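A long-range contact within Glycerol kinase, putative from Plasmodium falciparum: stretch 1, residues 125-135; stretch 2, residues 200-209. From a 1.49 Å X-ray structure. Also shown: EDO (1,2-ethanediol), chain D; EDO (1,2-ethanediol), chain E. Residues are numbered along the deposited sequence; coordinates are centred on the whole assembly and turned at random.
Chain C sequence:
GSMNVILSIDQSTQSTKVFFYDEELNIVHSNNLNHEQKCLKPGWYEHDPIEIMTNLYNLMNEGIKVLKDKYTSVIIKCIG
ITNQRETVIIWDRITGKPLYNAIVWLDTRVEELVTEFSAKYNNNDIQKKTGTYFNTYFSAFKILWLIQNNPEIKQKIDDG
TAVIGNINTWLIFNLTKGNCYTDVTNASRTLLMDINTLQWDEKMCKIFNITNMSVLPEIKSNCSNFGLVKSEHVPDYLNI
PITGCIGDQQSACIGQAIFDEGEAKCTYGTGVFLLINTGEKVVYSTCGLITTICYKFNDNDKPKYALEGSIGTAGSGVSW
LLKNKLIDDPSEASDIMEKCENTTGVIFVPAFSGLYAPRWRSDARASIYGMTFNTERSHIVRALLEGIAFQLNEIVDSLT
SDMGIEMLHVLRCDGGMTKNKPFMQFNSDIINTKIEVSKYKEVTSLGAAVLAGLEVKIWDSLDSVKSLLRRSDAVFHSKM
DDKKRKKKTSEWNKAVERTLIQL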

ATOM      1  N   ASP C 125     -21.238 -30.882  11.335  1.00 13.82           N
ATOM      2  CA  ASP C 125     -20.861 -32.240  11.248  1.00 12.61           C
ATOM      3  C   ASP C 125     -19.382 -32.380  10.914  1.00 10.80           C
ATOM      4  O   ASP C 125     -18.706 -33.236  11.463  1.00 11.01           O
ATOM      5  N   ILE C 126     -18.907 -31.560  10.006  1.00  9.63           N
ATOM      6  CA  ILE C 126     -17.454 -31.559   9.667  1.00  8.44           C
ATOM      7  C   ILE C 126     -16.600 -31.191  10.937  1.00  8.64           C
ATOM      8  O   ILE C 126     -15.596 -31.784  11.218  1.00 10.61           O
ATOM      9  N   GLN C 127     -17.094 -30.207  11.666  1.00  9.49           N
ATOM     10  CA  GLN C 127     -16.417 -29.708  12.848  1.00  8.48           C
ATOM     11  C   GLN C 127     -16.400 -30.740  13.921  1.00  9.56           C
ATOM     12  O   GLN C 127     -15.362 -30.976  14.565  1.00  8.72           O
ATOM     13  N   LYS C 128     -17.518 -31.435  14.140  1.00 10.34           N
ATOM     14  CA  LYS C 128     -17.575 -32.492  15.176  1.00 11.66           C
ATOM     15  C   LYS C 128     -16.592 -33.603  14.819  1.00 10.28           C
ATOM     16  O   LYS C 128     -15.899 -34.133  15.627  1.00 11.21           O
ATOM     17  N   LYS C 129     -16.504 -33.927  13.539  1.00  9.64           N
ATOM     18  CA  LYS C 129     -15.619 -35.012  13.140  1.00  8.83           C
ATOM     19  C   LYS C 129     -14.137 -34.657  13.304  1.00  8.44           C
ATOM     20  O   LYS C 129     -13.377 -35.476  13.749  1.00  9.39           O
ATOM     21  N   THR C 130     -13.771 -33.475  12.774  1.00  7.98           N
ATOM     22  CA  THR C 130     -12.373 -33.110  12.525  1.00  8.10           C
ATOM     23  C   THR C 130     -11.825 -32.031  13.411  1.00  7.79           C
ATOM     24  O   THR C 130     -10.638 -31.801  13.429  1.00  8.47           O
ATOM     25  N   GLY C 131     -12.677 -31.239  14.041  1.00  8.62           N
ATOM     26  CA  GLY C 131     -12.246 -30.036  14.734  1.00  7.73           C
ATOM     27  C   GLY C 131     -12.249 -28.672  14.064  1.00  7.14           C
ATOM     28  O   GLY C 131     -12.110 -27.634  14.697  1.00  9.13           O
ATOM     29  N   THR C 132     -12.629 -28.688  12.789  1.00  8.11           N
ATOM     30  CA  THR C 132     -12.662 -27.502  11.964  1.00  6.94           C
ATOM     31  C   THR C 132     -13.815 -27.577  10.938  1.00  8.36           C
ATOM     32  O   THR C 132     -14.247 -28.662  10.615  1.00  8.46           O
ATOM     33  N   TYR C 133     -14.214 -26.382  10.508  1.00  8.39           N
ATOM     34  CA  TYR C 133     -15.029 -26.274   9.258  1.00  8.58           C
ATOM     35  C   TYR C 133     -14.102 -26.385   8.046  1.00  9.23           C
ATOM     36  O   TYR C 133     -12.884 -26.337   8.192  1.00 10.39           O
ATOM     37  N   PHE C 134     -14.665 -26.639   6.856  1.00  9.22           N
ATOM     38  CA  PHE C 134     -13.891 -26.539   5.616  1.00  8.43           C
ATOM     39  C   PHE C 134     -13.241 -25.169   5.584  1.00  7.65           C
ATOM     40  O   PHE C 134     -13.866 -24.136   5.877  1.00  9.15           O
ATOM     41  N   ASN C 135     -11.999 -25.163   5.084  1.00  8.20           N
ATOM     42  CA  ASN C 135     -11.247 -23.954   4.900  1.00  8.33           C
ATOM     43  C   ASN C 135     -10.164 -24.150   3.842  1.00  7.94           C
ATOM     44  O   ASN C 135      -9.990 -25.254   3.361  1.00  8.06           O
ATOM     45  N   TRP C 200      -7.622 -41.996  10.761  1.00  9.03           N
ATOM     46  CA  TRP C 200      -8.068 -41.513   9.442  1.00  8.09           C
ATOM     47  C   TRP C 200      -9.529 -41.890   9.286  1.00  8.12           C
ATOM     48  O   TRP C 200      -9.918 -43.038   9.617  1.00 11.91           O
ATOM     49  N   ASP C 201     -10.316 -40.941   8.815  1.00  9.03           N
ATOM     50  CA  ASP C 201     -11.782 -41.114   8.705  1.00  8.99           C
ATOM     51  C   ASP C 201     -12.184 -41.431   7.257  1.00 10.56           C
ATOM     52  O   ASP C 201     -11.925 -40.638   6.314  1.00 10.45           O
ATOM     53  N   GLU C 202     -12.859 -42.565   7.104  1.00 13.05           N
ATOM     54  CA  GLU C 202     -13.274 -43.015   5.776  1.00 13.54           C
ATOM     55  C   GLU C 202     -14.197 -42.029   5.056  1.00 12.80           C
ATOM     56  O   GLU C 202     -14.023 -41.744   3.875  1.00 11.46           O
ATOM     57  N   LYS C 203     -15.130 -41.445   5.817  1.00 12.20           N
ATOM     58  CA  LYS C 203     -16.068 -40.503   5.259  1.00 13.44           C
ATOM     59  C   LYS C 203     -15.368 -39.242   4.760  1.00 10.98           C
ATOM     60  O   LYS C 203     -15.601 -38.729   3.662  1.00 10.89           O
ATOM     61  N   MET C 204     -14.451 -38.669   5.568  1.00 10.24           N
ATOM     62  CA  MET C 204     -13.714 -37.540   5.097  1.00  9.51           C
ATOM     63  C   MET C 204     -12.885 -37.879   3.849  1.00 10.25           C
ATOM     64  O   MET C 204     -12.742 -37.055   2.926  1.00 10.16           O
ATOM     65  N   CYS C 205     -12.234 -39.032   3.865  1.00  9.41           N
ATOM     66  CA  CYS C 205     -11.448 -39.450   2.690  1.00 10.31           C
ATOM     67  C   CYS C 205     -12.297 -39.503   1.434  1.00 10.43           C
ATOM     68  O   CYS C 205     -11.882 -39.090   0.382  1.00 11.87           O
ATOM     69  N   LYS C 206     -13.521 -39.994   1.588  1.00 13.56           N
ATOM     70  CA  LYS C 206     -14.478 -40.071   0.453  1.00 14.19           C
ATOM     71  C   LYS C 206     -14.831 -38.713  -0.069  1.00 12.48           C
ATOM     72  O   LYS C 206     -14.794 -38.467  -1.297  1.00 14.65           O
ATOM     73  N   ILE C 207     -15.050 -37.761   0.835  1.00  9.77           N
ATOM     74  CA  ILE C 207     -15.360 -36.419   0.417  1.00  9.72           C
ATOM     75  C   ILE C 207     -14.233 -35.886  -0.440  1.00 10.41           C
ATOM     76  O   ILE C 207     -14.494 -35.300  -1.498  1.00 10.87           O
ATOM     77  N   PHE C 208     -12.984 -36.153  -0.016  1.00  9.68           N
ATOM     78  CA  PHE C 208     -11.864 -35.560  -0.672  1.00 10.83           C
ATOM     79  C   PHE C 208     -11.269 -36.387  -1.809  1.00 11.73           C
ATOM     80  O   PHE C 208     -10.169 -36.107  -2.289  1.00  9.88           O
ATOM     81  N   ASN C 209     -11.979 -37.433  -2.196  1.00 11.87           N
ATOM     82  CA  ASN C 209     -11.625 -38.349  -3.341  1.00 11.70           C
ATOM     83  C   ASN C 209     -10.372 -39.161  -3.130  1.00 11.57           C
ATOM     84  O   ASN C 209      -9.649 -39.610  -4.107  1.00 12.99           O
TER

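Lys-129, Met-204 and Phe-134 carry most of this contact, in which helix 125-130 and the loop after it meet helix 202-207. Lys-129 points its CA-to-CB bond toward the other stretch and then curls, with chi1 t and chi2 to chi4 all p. A lysine suits the place because its aliphatic part packs on Met-204, Lys-129 CG lying 4.0 Å from Met-204 CG, while its amine reaches Asp-201. There Lys-129 NZ forms a salt bridge, with weak hydrogen bonds of 3.1 Å to both OD1 and OD2 of Asp-201. Asp-201 (chi1 t) is also the N-cap of its helix, its OD2 accepting from Met-204 N at 2.9 Å, so one carboxylate serves both helix and contact. Lys-129 NZ further donates to O2 of the chain E ethanediol at 2.7 Å, a molecule probably from the crystallisation liquor.

Met-204, m at all three chi angles, also points toward stretch 1. Its flexible, unbranched chain follows an uneven apolar surface: Met-204 CG is 3.8 Å from Thr-130 CG2, and Met-204 CE is 4.2 Å from both Ile-126 CD1 and Phe-134 CE1, the latter at the ring edge.

Phe-134 (chi1 m) starts sideways, but its ring comes nearer. That broad apolar ring lets one residue touch Met-204, Ile-207 and Phe-208, with Phe-134 CE1 3.8 Å from Phe-208 CZ. Phe-208 directs its edge toward the Phe-134 face in an offset edge-to-face pair, planes at 76°. Ile-207 completes the apolar cluster, its CD1 4.0 Å from Ile-126 CD1.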

ATOM      1  CB  ASP C 125     -21.624 -32.976  10.152  1.00 15.12           C
ATOM      2  CG  ASP C 125     -23.042 -33.375  10.577  1.00 19.45           C
ATOM      3  OD1 ASP C 125     -23.428 -33.248  11.766  1.00 24.64           O
ATOM      4  OD2 ASP C 125     -23.764 -33.839   9.666  1.00 25.86           O
ATOM      5  CB  ILE C 126     -17.169 -30.651   8.446  1.00  8.91           C
ATOM      6  CG1 ILE C 126     -18.095 -31.075   7.248  1.00 11.58           C
ATOM      7  CG2 ILE C 126     -15.671 -30.548   8.206  1.00  9.47           C
ATOM      8  CD1 ILE C 126     -17.819 -32.355   6.717  1.00 11.82           C
ATOM      9  CB  GLN C 127     -17.013 -28.400  13.273  1.00  9.84           C
ATOM     10  CG  GLN C 127     -16.256 -27.786  14.509  1.00 10.18           C
ATOM     11  CD  GLN C 127     -17.054 -26.730  15.272  1.00  9.95           C
ATOM     12  OE1 GLN C 127     -18.315 -26.656  15.238  1.00 13.83           O
ATOM     13  NE2 GLN C 127     -16.306 -25.921  16.023  1.00 12.88           N
ATOM     14  CB  LYS C 128     -18.969 -33.057  15.341  1.00 15.19           C
ATOM     15  CG  LYS C 128     -20.030 -32.140  16.020  1.00 24.11           C
ATOM     16  CD  LYS C 128     -19.487 -31.374  17.306  1.00 30.38           C
ATOM     17  CE  LYS C 128     -20.587 -30.535  18.002  1.00 29.56           C
ATOM     18  NZ  LYS C 128     -20.101 -29.235  18.640  1.00 31.09           N
ATOM     19  CB  LYS C 129     -16.001 -35.435  11.750  1.00  8.14           C
ATOM     20  CG  LYS C 129     -15.118 -36.525  11.131  1.00 10.17           C
ATOM     21  CD  LYS C 129     -15.079 -37.858  11.865  1.00 14.09           C
ATOM     22  CE  LYS C 129     -16.458 -38.728  11.905  1.00 15.21           C
ATOM     23  NZ  LYS C 129     -16.910 -39.049  10.492  1.00 18.49           N
ATOM     24  CB  THR C 130     -12.115 -32.699  11.026  1.00  9.26           C
ATOM     25  OG1 THR C 130     -12.771 -31.425  10.830  1.00  9.04           O
ATOM     26  CG2 THR C 130     -12.522 -33.796  10.034  1.00 10.86           C
ATOM     27  CB  THR C 132     -11.285 -27.329  11.144  1.00  8.76           C
ATOM     28  OG1 THR C 132     -11.222 -26.018  10.559  1.00 10.74           O
ATOM     29  CG2 THR C 132     -11.074 -28.530  10.149  1.00  9.70           C
ATOM     30  CB  TYR C 133     -15.725 -24.950   9.242  1.00  9.26           C
ATOM     31  CG  TYR C 133     -16.680 -24.630  10.370  1.00 11.26           C
ATOM     32  CD1 TYR C 133     -17.500 -25.555  10.871  1.00 10.25           C
ATOM     33  CD2 TYR C 133     -16.682 -23.411  10.948  1.00 17.73           C
ATOM     34  CE1 TYR C 133     -18.468 -25.269  11.803  1.00 13.79           C
ATOM     35  CE2 TYR C 133     -17.556 -23.132  11.992  1.00 17.41           C
ATOM     36  CZ  TYR C 133     -18.483 -24.103  12.389  1.00 18.79           C
ATOM     37  OH  TYR C 133     -19.407 -23.835  13.432  1.00 24.39           O
ATOM     38  CB  PHE C 134     -14.825 -26.659   4.376  1.00  8.45           C
ATOM     39  CG  PHE C 134     -15.444 -28.040   4.151  1.00 10.41           C
ATOM     40  CD1 PHE C 134     -14.899 -29.228   4.677  1.00  9.51           C
ATOM     41  CD2 PHE C 134     -16.601 -28.175   3.406  1.00 11.64           C
ATOM     42  CE1 PHE C 134     -15.488 -30.511   4.443  1.00 10.73           C
ATOM     43  CE2 PHE C 134     -17.166 -29.469   3.227  1.00  9.94           C
ATOM     44  CZ  PHE C 134     -16.585 -30.589   3.647  1.00 11.10           C
ATOM     45  CB  ASN C 135     -10.707 -23.468   6.262  1.00 10.13           C
ATOM     46  CG  ASN C 135      -9.787 -24.477   6.910  1.00  7.40           C
ATOM     47  OD1 ASN C 135      -8.896 -25.072   6.192  1.00  9.23           O
ATOM     48  ND2 ASN C 135      -9.910 -24.636   8.255  1.00  8.77           N
ATOM     49  CB  TRP C 200      -7.253 -42.127   8.339  1.00  7.81           C
ATOM     50  CG  TRP C 200      -5.773 -41.849   8.372  1.00  8.47           C
ATOM     51  CD1 TRP C 200      -4.802 -42.764   8.458  1.00  8.87           C
ATOM     52  CD2 TRP C 200      -5.135 -40.573   8.376  1.00  7.56           C
ATOM     53  NE1 TRP C 200      -3.552 -42.180   8.457  1.00  8.69           N
ATOM     54  CE2 TRP C 200      -3.718 -40.826   8.375  1.00  8.95           C
ATOM     55  CE3 TRP C 200      -5.586 -39.239   8.279  1.00  8.29           C
ATOM     56  CZ2 TRP C 200      -2.767 -39.794   8.361  1.00  8.47           C
ATOM     57  CZ3 TRP C 200      -4.644 -38.211   8.273  1.00  8.07           C
ATOM     58  CH2 TRP C 200      -3.221 -38.506   8.268  1.00 10.77           C
ATOM     59  CB  ASP C 201     -12.465 -39.865   9.153  1.00 10.23           C
ATOM     60  CG  ASP C 201     -13.977 -40.058   9.240  1.00 10.59           C
ATOM     61  OD1 ASP C 201     -14.446 -40.876  10.061  1.00 14.49           O
ATOM     62  OD2 ASP C 201     -14.635 -39.438   8.371  1.00 14.64           O
ATOM     63  CB  GLU C 202     -13.901 -44.435   5.834  1.00 14.99           C
ATOM     64  CG  GLU C 202     -14.097 -45.027   4.441  1.00 19.36           C
ATOM     65  CD  GLU C 202     -14.701 -46.430   4.444  1.00 23.28           C
ATOM     66  OE1 GLU C 202     -14.622 -47.113   5.500  1.00 29.25           O
ATOM     67  OE2 GLU C 202     -15.256 -46.789   3.369  1.00 36.06           O
ATOM     68  CB  LYS C 203     -17.139 -40.157   6.305  1.00 15.39           C
ATOM     69  CG  LYS C 203     -18.156 -41.239   6.673  1.00 19.06           C
ATOM     70  CD  LYS C 203     -19.382 -40.703   7.473  1.00 22.26           C
ATOM     71  CE  LYS C 203     -20.100 -41.897   8.120  1.00 29.03           C
ATOM     72  NZ  LYS C 203     -19.147 -42.629   9.054  1.00 33.85           N
ATOM     73  CB  MET C 204     -12.778 -37.034   6.188  1.00  9.66           C
ATOM     74  CG  MET C 204     -13.453 -36.502   7.478  1.00  8.78           C
ATOM     75  SD  MET C 204     -14.818 -35.339   7.195  1.00 12.16           S
ATOM     76  CE  MET C 204     -14.119 -34.122   6.065  1.00  8.96           C
ATOM     77  CB  CYS C 205     -10.726 -40.759   2.973  1.00 11.05           C
ATOM     78  SG  CYS C 205      -9.287 -40.513   4.143  1.00 13.69           S
ATOM     79  CB  LYS C 206     -15.746 -40.891   0.832  1.00 16.17           C
ATOM     80  CG  LYS C 206     -16.759 -40.992  -0.270  1.00 18.96           C
ATOM     81  CD  LYS C 206     -18.078 -41.707   0.178  1.00 21.62           C
ATOM     82  CE  LYS C 206     -19.088 -41.969  -1.010  1.00 27.00           C
ATOM     83  NZ  LYS C 206     -18.373 -42.599  -2.191  1.00 32.75           N
ATOM     84  CB  ILE C 207     -15.572 -35.470   1.683  1.00  9.91           C
ATOM     85  CG1 ILE C 207     -16.850 -35.834   2.462  1.00 11.92           C
ATOM     86  CG2 ILE C 207     -15.568 -33.990   1.272  1.00  8.83           C
ATOM     87  CD1 ILE C 207     -16.976 -35.059   3.872  1.00 14.47           C
ATOM     88  CB  PHE C 208     -10.861 -35.115   0.368  1.00 10.06           C
ATOM     89  CG  PHE C 208     -11.355 -33.914   1.155  1.00  7.26           C
ATOM     90  CD1 PHE C 208     -11.493 -32.675   0.546  1.00  6.66           C
ATOM     91  CD2 PHE C 208     -11.743 -34.046   2.510  1.00 10.21           C
ATOM     92  CE1 PHE C 208     -12.026 -31.575   1.249  1.00  8.34           C
ATOM     93  CE2 PHE C 208     -12.246 -32.957   3.214  1.00 10.31           C
ATOM     94  CZ  PHE C 208     -12.386 -31.737   2.604  1.00  8.09           C
ATOM     95  CB  ASN C 209     -11.400 -37.510  -4.623  1.00 12.68           C
ATOM     96  CG  ASN C 209     -12.614 -36.801  -5.166  1.00 16.81           C
ATOM     97  OD1 ASN C 209     -13.614 -36.456  -4.491  1.00 23.72           O
ATOM     98  ND2 ASN C 209     -12.509 -36.510  -6.433  1.00 20.16           N
TER
HETATM   99  C1  EDO D1508     -14.231 -23.851  13.752  1.00 16.66           C
HETATM  100  O1  EDO D1508     -14.711 -22.963  14.789  1.00 18.51           O
HETATM  101  C2  EDO D1508     -13.407 -23.128  12.721  1.00 12.76           C
HETATM  102  O2  EDO D1508     -12.993 -23.989  11.747  1.00 15.38           O
HETATM  103  C1  EDO E1505     -18.365 -36.123   7.345  1.00 28.96           C
HETATM  104  O1  EDO E1505     -19.785 -36.305   7.332  1.00 32.95           O
HETATM  105  C2  EDO E1505     -18.127 -35.837   8.805  1.00 23.85           C
HETATM  106  O2  EDO E1505     -18.480 -36.987   9.601  1.00 22.63           O